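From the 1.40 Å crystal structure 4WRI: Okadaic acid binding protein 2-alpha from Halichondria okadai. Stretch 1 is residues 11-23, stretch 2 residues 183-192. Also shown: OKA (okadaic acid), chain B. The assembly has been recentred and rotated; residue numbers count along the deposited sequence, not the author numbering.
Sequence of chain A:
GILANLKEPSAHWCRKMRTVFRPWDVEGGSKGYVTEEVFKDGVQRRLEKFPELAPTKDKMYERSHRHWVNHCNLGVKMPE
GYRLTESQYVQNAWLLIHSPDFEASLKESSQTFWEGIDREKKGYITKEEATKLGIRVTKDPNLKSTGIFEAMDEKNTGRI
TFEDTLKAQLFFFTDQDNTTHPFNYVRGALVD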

# COMPACT_ATOMS: atom_id res chain seq x y z
N ALA A 11 13.40 12.84 4.47
CA ALA A 11 12.57 12.72 5.65
C ALA A 11 11.11 12.51 5.25
O ALA A 11 10.38 11.77 5.92
CB ALA A 11 12.70 13.96 6.52
N HIS A 12 10.70 13.16 4.17
CA HIS A 12 9.32 13.04 3.72
C HIS A 12 9.04 11.63 3.25
O HIS A 12 7.98 11.07 3.56
CB HIS A 12 9.04 14.03 2.60
CG HIS A 12 7.65 13.91 2.06
ND1 HIS A 12 6.54 14.21 2.81
CD2 HIS A 12 7.20 13.49 0.85
CE1 HIS A 12 5.45 14.00 2.09
NE2 HIS A 12 5.83 13.57 0.90
N TRP A 13 9.95 11.04 2.49
CA TRP A 13 9.74 9.67 2.04
C TRP A 13 9.68 8.73 3.23
O TRP A 13 8.85 7.81 3.27
CB TRP A 13 10.80 9.26 1.04
CG TRP A 13 10.64 7.87 0.51
CD1 TRP A 13 9.97 7.50 -0.62
CD2 TRP A 13 11.19 6.67 1.06
NE1 TRP A 13 10.04 6.14 -0.80
CE2 TRP A 13 10.78 5.61 0.23
CE3 TRP A 13 11.94 6.38 2.21
CZ2 TRP A 13 11.14 4.28 0.48
CZ3 TRP A 13 12.27 5.07 2.45
CH2 TRP A 13 11.88 4.04 1.60
N CYS A 14 10.53 8.93 4.24
CA CYS A 14 10.44 8.05 5.40
C CYS A 14 9.10 8.15 6.11
O CYS A 14 8.59 7.15 6.62
CB CYS A 14 11.57 8.33 6.38
SG CYS A 14 13.20 7.90 5.70
N ARG A 15 8.54 9.36 6.16
CA ARG A 15 7.23 9.57 6.71
C ARG A 15 6.18 8.81 5.91
O ARG A 15 5.27 8.22 6.49
CB ARG A 15 6.89 11.06 6.70
CG ARG A 15 5.61 11.40 7.41
CD ARG A 15 5.37 12.90 7.38
NE ARG A 15 4.12 13.24 8.03
CZ ARG A 15 3.47 14.39 7.85
NH1 ARG A 15 3.98 15.30 7.03
NH2 ARG A 15 2.33 14.62 8.47
N LYS A 16 6.30 8.85 4.59
CA LYS A 16 5.38 8.05 3.78
C LYS A 16 5.52 6.55 4.13
O LYS A 16 4.49 5.85 4.25
CB LYS A 16 5.60 8.31 2.29
CG LYS A 16 5.14 9.68 1.82
CD LYS A 16 5.23 9.83 0.30
CE LYS A 16 6.67 9.76 -0.23
NZ LYS A 16 6.69 9.91 -1.73
N MET A 17 6.74 6.05 4.32
CA MET A 17 6.89 4.63 4.62
C MET A 17 6.38 4.28 6.02
O MET A 17 5.82 3.20 6.22
CB MET A 17 8.32 4.15 4.41
CG MET A 17 8.75 4.23 2.96
SD MET A 17 7.70 3.34 1.77
CE MET A 17 6.69 4.64 1.05
N ARG A 18 6.53 5.19 6.98
CA ARG A 18 5.90 4.99 8.29
C ARG A 18 4.38 4.92 8.13
O ARG A 18 3.70 4.23 8.88
CB ARG A 18 6.28 6.10 9.27
CG ARG A 18 7.75 6.07 9.67
CD ARG A 18 8.00 6.98 10.88
NE ARG A 18 7.87 8.40 10.57
CZ ARG A 18 8.82 9.15 10.00
NH1 ARG A 18 9.99 8.62 9.63
NH2 ARG A 18 8.58 10.44 9.79
N THR A 19 3.85 5.64 7.14
CA THR A 19 2.41 5.64 6.90
C THR A 19 1.95 4.28 6.34
O THR A 19 0.87 3.82 6.63
CB THR A 19 2.03 6.81 5.96
OG1 THR A 19 2.41 8.05 6.60
CG2 THR A 19 0.54 6.84 5.65
N VAL A 20 2.80 3.65 5.55
CA VAL A 20 2.54 2.28 5.10
C VAL A 20 2.54 1.31 6.27
O VAL A 20 1.68 0.44 6.37
CB VAL A 20 3.61 1.83 4.10
CG1 VAL A 20 3.41 0.37 3.72
CG2 VAL A 20 3.61 2.72 2.85
N PHE A 21 3.53 1.43 7.16
CA PHE A 21 3.76 0.45 8.21
C PHE A 21 2.74 0.56 9.34
O PHE A 21 2.36 -0.46 9.96
CB PHE A 21 5.18 0.62 8.76
CG PHE A 21 5.62 -0.46 9.72
CD1 PHE A 21 6.20 -1.63 9.26
CD2 PHE A 21 5.45 -0.29 11.09
CE1 PHE A 21 6.65 -2.62 10.15
CE2 PHE A 21 5.89 -1.29 11.99
CZ PHE A 21 6.48 -2.44 11.52
N ARG A 22 2.30 1.79 9.63
CA ARG A 22 1.47 2.03 10.82
C ARG A 22 0.23 1.12 10.95
O ARG A 22 0.04 0.55 12.02
CB ARG A 22 1.12 3.53 10.98
CG ARG A 22 0.30 3.86 12.25
CD ARG A 22 1.08 3.63 13.54
NE ARG A 22 2.48 4.05 13.45
CZ ARG A 22 2.93 5.31 13.55
NH1 ARG A 22 2.08 6.31 13.77
NH2 ARG A 22 4.23 5.56 13.43
N PRO A 23 -0.56 0.97 9.88
CA PRO A 23 -1.75 0.11 10.05
C PRO A 23 -1.37 -1.34 10.37
O PRO A 23 -2.11 -2.01 11.11
CB PRO A 23 -2.46 0.22 8.70
CG PRO A 23 -1.96 1.51 8.09
CD PRO A 23 -0.54 1.66 8.57
N PHE A 183 -1.03 12.99 -4.72
CA PHE A 183 -0.68 11.58 -4.77
C PHE A 183 0.03 11.16 -3.48
O PHE A 183 0.14 9.96 -3.19
CB PHE A 183 0.19 11.24 -5.98
CG PHE A 183 -0.51 11.34 -7.30
CD1 PHE A 183 -1.89 11.49 -7.40
CD2 PHE A 183 0.22 11.25 -8.47
CE1 PHE A 183 -2.51 11.56 -8.65
CE2 PHE A 183 -0.38 11.33 -9.71
CZ PHE A 183 -1.75 11.48 -9.80
N ASN A 184 0.51 12.11 -2.69
CA ASN A 184 1.03 11.82 -1.36
C ASN A 184 0.02 11.12 -0.46
O ASN A 184 0.40 10.50 0.53
CB ASN A 184 1.51 13.10 -0.66
CG ASN A 184 2.84 13.56 -1.17
OD1 ASN A 184 3.87 12.90 -0.96
ND2 ASN A 184 2.85 14.70 -1.86
N TYR A 185 -1.27 11.24 -0.80
CA TYR A 185 -2.33 10.77 0.07
C TYR A 185 -3.02 9.52 -0.45
O TYR A 185 -4.11 9.21 -0.00
CB TYR A 185 -3.33 11.92 0.34
CG TYR A 185 -2.57 13.11 0.87
CD1 TYR A 185 -1.93 13.03 2.09
CD2 TYR A 185 -2.41 14.26 0.10
CE1 TYR A 185 -1.16 14.08 2.57
CE2 TYR A 185 -1.65 15.34 0.59
CZ TYR A 185 -1.04 15.22 1.82
OH TYR A 185 -0.27 16.26 2.33
N VAL A 186 -2.35 8.78 -1.32
CA VAL A 186 -2.95 7.57 -1.89
C VAL A 186 -3.22 6.52 -0.83
O VAL A 186 -4.10 5.69 -1.01
CB VAL A 186 -2.06 7.02 -3.03
CG1 VAL A 186 -0.86 6.31 -2.45
CG2 VAL A 186 -2.88 6.08 -3.94
N ARG A 187 -2.52 6.57 0.30
CA ARG A 187 -2.79 5.68 1.43
C ARG A 187 -3.47 6.40 2.59
O ARG A 187 -3.52 5.89 3.72
CB ARG A 187 -1.51 4.97 1.89
CG ARG A 187 -0.85 4.21 0.75
CD ARG A 187 0.26 3.31 1.22
NE ARG A 187 -0.17 2.09 1.90
CZ ARG A 187 -0.43 0.96 1.26
NH1 ARG A 187 -0.38 0.91 -0.06
NH2 ARG A 187 -0.74 -0.12 1.99
N GLY A 188 -4.02 7.59 2.31
CA GLY A 188 -4.68 8.38 3.34
C GLY A 188 -3.74 9.36 4.07
O GLY A 188 -2.56 9.49 3.74
N ALA A 189 -4.28 10.02 5.08
CA ALA A 189 -3.49 11.00 5.83
C ALA A 189 -2.17 10.40 6.33
O ALA A 189 -2.11 9.27 6.80
CB ALA A 189 -4.30 11.52 7.00
N LEU A 190 -1.09 11.17 6.24
CA LEU A 190 0.22 10.71 6.69
C LEU A 190 0.30 10.67 8.20
O LEU A 190 -0.28 11.51 8.89
CB LEU A 190 1.30 11.64 6.16
CG LEU A 190 1.32 11.76 4.64
CD1 LEU A 190 2.43 12.72 4.20
CD2 LEU A 190 1.51 10.40 3.94
N VAL A 191 1.03 9.70 8.74
CA VAL A 191 1.34 9.70 10.16
C VAL A 191 2.53 10.62 10.42
O VAL A 191 3.15 11.10 9.49
CB VAL A 191 1.64 8.27 10.69
CG1 VAL A 191 0.46 7.33 10.37
CG2 VAL A 191 2.93 7.74 10.12
N ASP A 192 2.85 10.85 11.69
CA ASP A 192 3.99 11.70 12.01
C ASP A 192 5.30 11.10 11.52
O ASP A 192 5.50 9.87 11.54
CB ASP A 192 4.07 11.95 13.51
CG ASP A 192 2.93 12.78 14.01
OD1 ASP A 192 2.23 13.41 13.18
OD2 ASP A 192 2.73 12.82 15.25
OXT ASP A 192 6.21 11.83 11.10
C1 OKA B . -4.39 -4.29 1.82
C2 OKA B . -5.53 -5.02 1.07
C3 OKA B . -5.16 -5.19 -0.40
C4 OKA B . -3.85 -5.99 -0.62
C5 OKA B . -3.52 -6.01 -2.10
C6 OKA B . -2.35 -6.96 -2.38
C7 OKA B . -2.64 -8.35 -1.77
C8 OKA B . -2.96 -8.18 -0.29
C9 OKA B . -3.40 -9.49 0.30
C10 OKA B . -2.91 -9.90 1.48
C11 OKA B . -1.87 -9.15 2.24
C12 OKA B . -1.81 -7.69 1.70
C13 OKA B . -0.52 -7.00 2.15
C14 OKA B . -0.52 -5.54 1.64
C15 OKA B . 0.39 -5.16 0.75
C16 OKA B . 0.32 -3.75 0.25
C17 OKA B . 1.64 -2.93 0.32
C18 OKA B . 1.66 -2.13 -0.99
C19 OKA B . 0.39 -2.64 -1.75
C20 OKA B . 0.57 -2.67 -3.21
C21 OKA B . -0.76 -3.14 -3.86
C22 OKA B . -1.85 -2.17 -3.40
C23 OKA B . -1.91 -2.17 -1.86
C24 OKA B . -2.99 -1.15 -1.39
C25 OKA B . -4.26 -1.56 -2.10
C26 OKA B . -4.18 -1.75 -3.57
C27 OKA B . -4.09 -0.41 -4.32
C28 OKA B . -5.43 0.33 -4.14
C29 OKA B . -5.58 1.61 -4.99
C30 OKA B . -6.93 2.25 -4.56
C31 OKA B . -8.18 1.48 -4.92
C32 OKA B . -9.45 2.28 -4.62
C33 OKA B . -9.38 3.74 -5.07
C34 OKA B . -8.00 4.32 -4.73
C35 OKA B . -7.88 5.69 -5.50
C36 OKA B . -6.65 6.40 -4.96
C37 OKA B . -6.79 6.55 -3.47
C38 OKA B . -6.96 5.22 -2.77
C39 OKA B . -8.19 1.01 -6.37
C40 OKA B . -4.45 2.58 -4.64
C41 OKA B . -5.39 -1.74 -1.48
C42 OKA B . -0.45 -6.94 3.67
C43 OKA B . -3.45 -11.21 1.99
C44 OKA B . -6.82 -4.22 1.20
O1 OKA B . -4.03 -3.22 1.32
O2 OKA B . -3.90 -4.81 2.83
O3 OKA B . -5.74 -6.30 1.65
O4 OKA B . -4.07 -7.32 -0.13
O5 OKA B . -1.49 -9.21 -1.99
O6 OKA B . -1.78 -7.67 0.34
O7 OKA B . 0.10 -3.86 -1.12
O8 OKA B . -0.66 -1.72 -1.36
O9 OKA B . -3.09 -2.61 -3.96
O10 OKA B . -3.07 -1.16 -0.01
O11 OKA B . -3.89 -0.69 -5.69
O12 OKA B . -6.95 3.57 -5.19
O13 OKA B . -8.11 4.50 -3.34
O HOH W 1 0.97 13.39 10.70
O HOH W 2 6.34 12.52 -2.22
O HOH W 3 -0.87 2.61 4.76
O HOH W 4 -0.56 -0.12 4.87
O HOH W 5 4.81 8.33 13.45
O HOH W 6 1.38 9.58 13.95

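What holds the chain's C-terminus against the helix? Arg 18 grips the terminal carboxylate of Asp 192 with two nearly linear hydrogen bonds, NE to O and NH2 to OXT, both 3.0 Å, the second also a salt bridge. One turn earlier, Arg 15 NE donates to Val 191 O at 2.8 Å, in the guanidinium plane, while water 1 joins Arg 15 NH2 to Leu 190 O and Asp 192 OD1.

How is the tail's backbone fixed to the helix? Thr 19 OG1 works both ways: it donates to Arg 15 O within the helix (2.9 Å) and accepts from Val 191 N (3.0 Å). Here the two backbones run close, with Thr 19 CA and Val 191 CA 5.3 Å apart. Farther back, His 12 NE2 donates to Asn 184 OD1 at 2.8 Å, at the ring's edge.

Which side chains fill the space between? Leu 190 packs its CB over one face of the Arg 15 guanidinium, and Val 191 CG2 lies over that of Arg 22.

How does the contact reach okadaic acid? Val 20 CG1 covers one face of the Arg 187 guanidinium, and waters 3 and 4 tie that group to Thr 19 O and Val 20 O. At its edge, Arg 187 NH1 donates to OKA O8 at 2.9 Å.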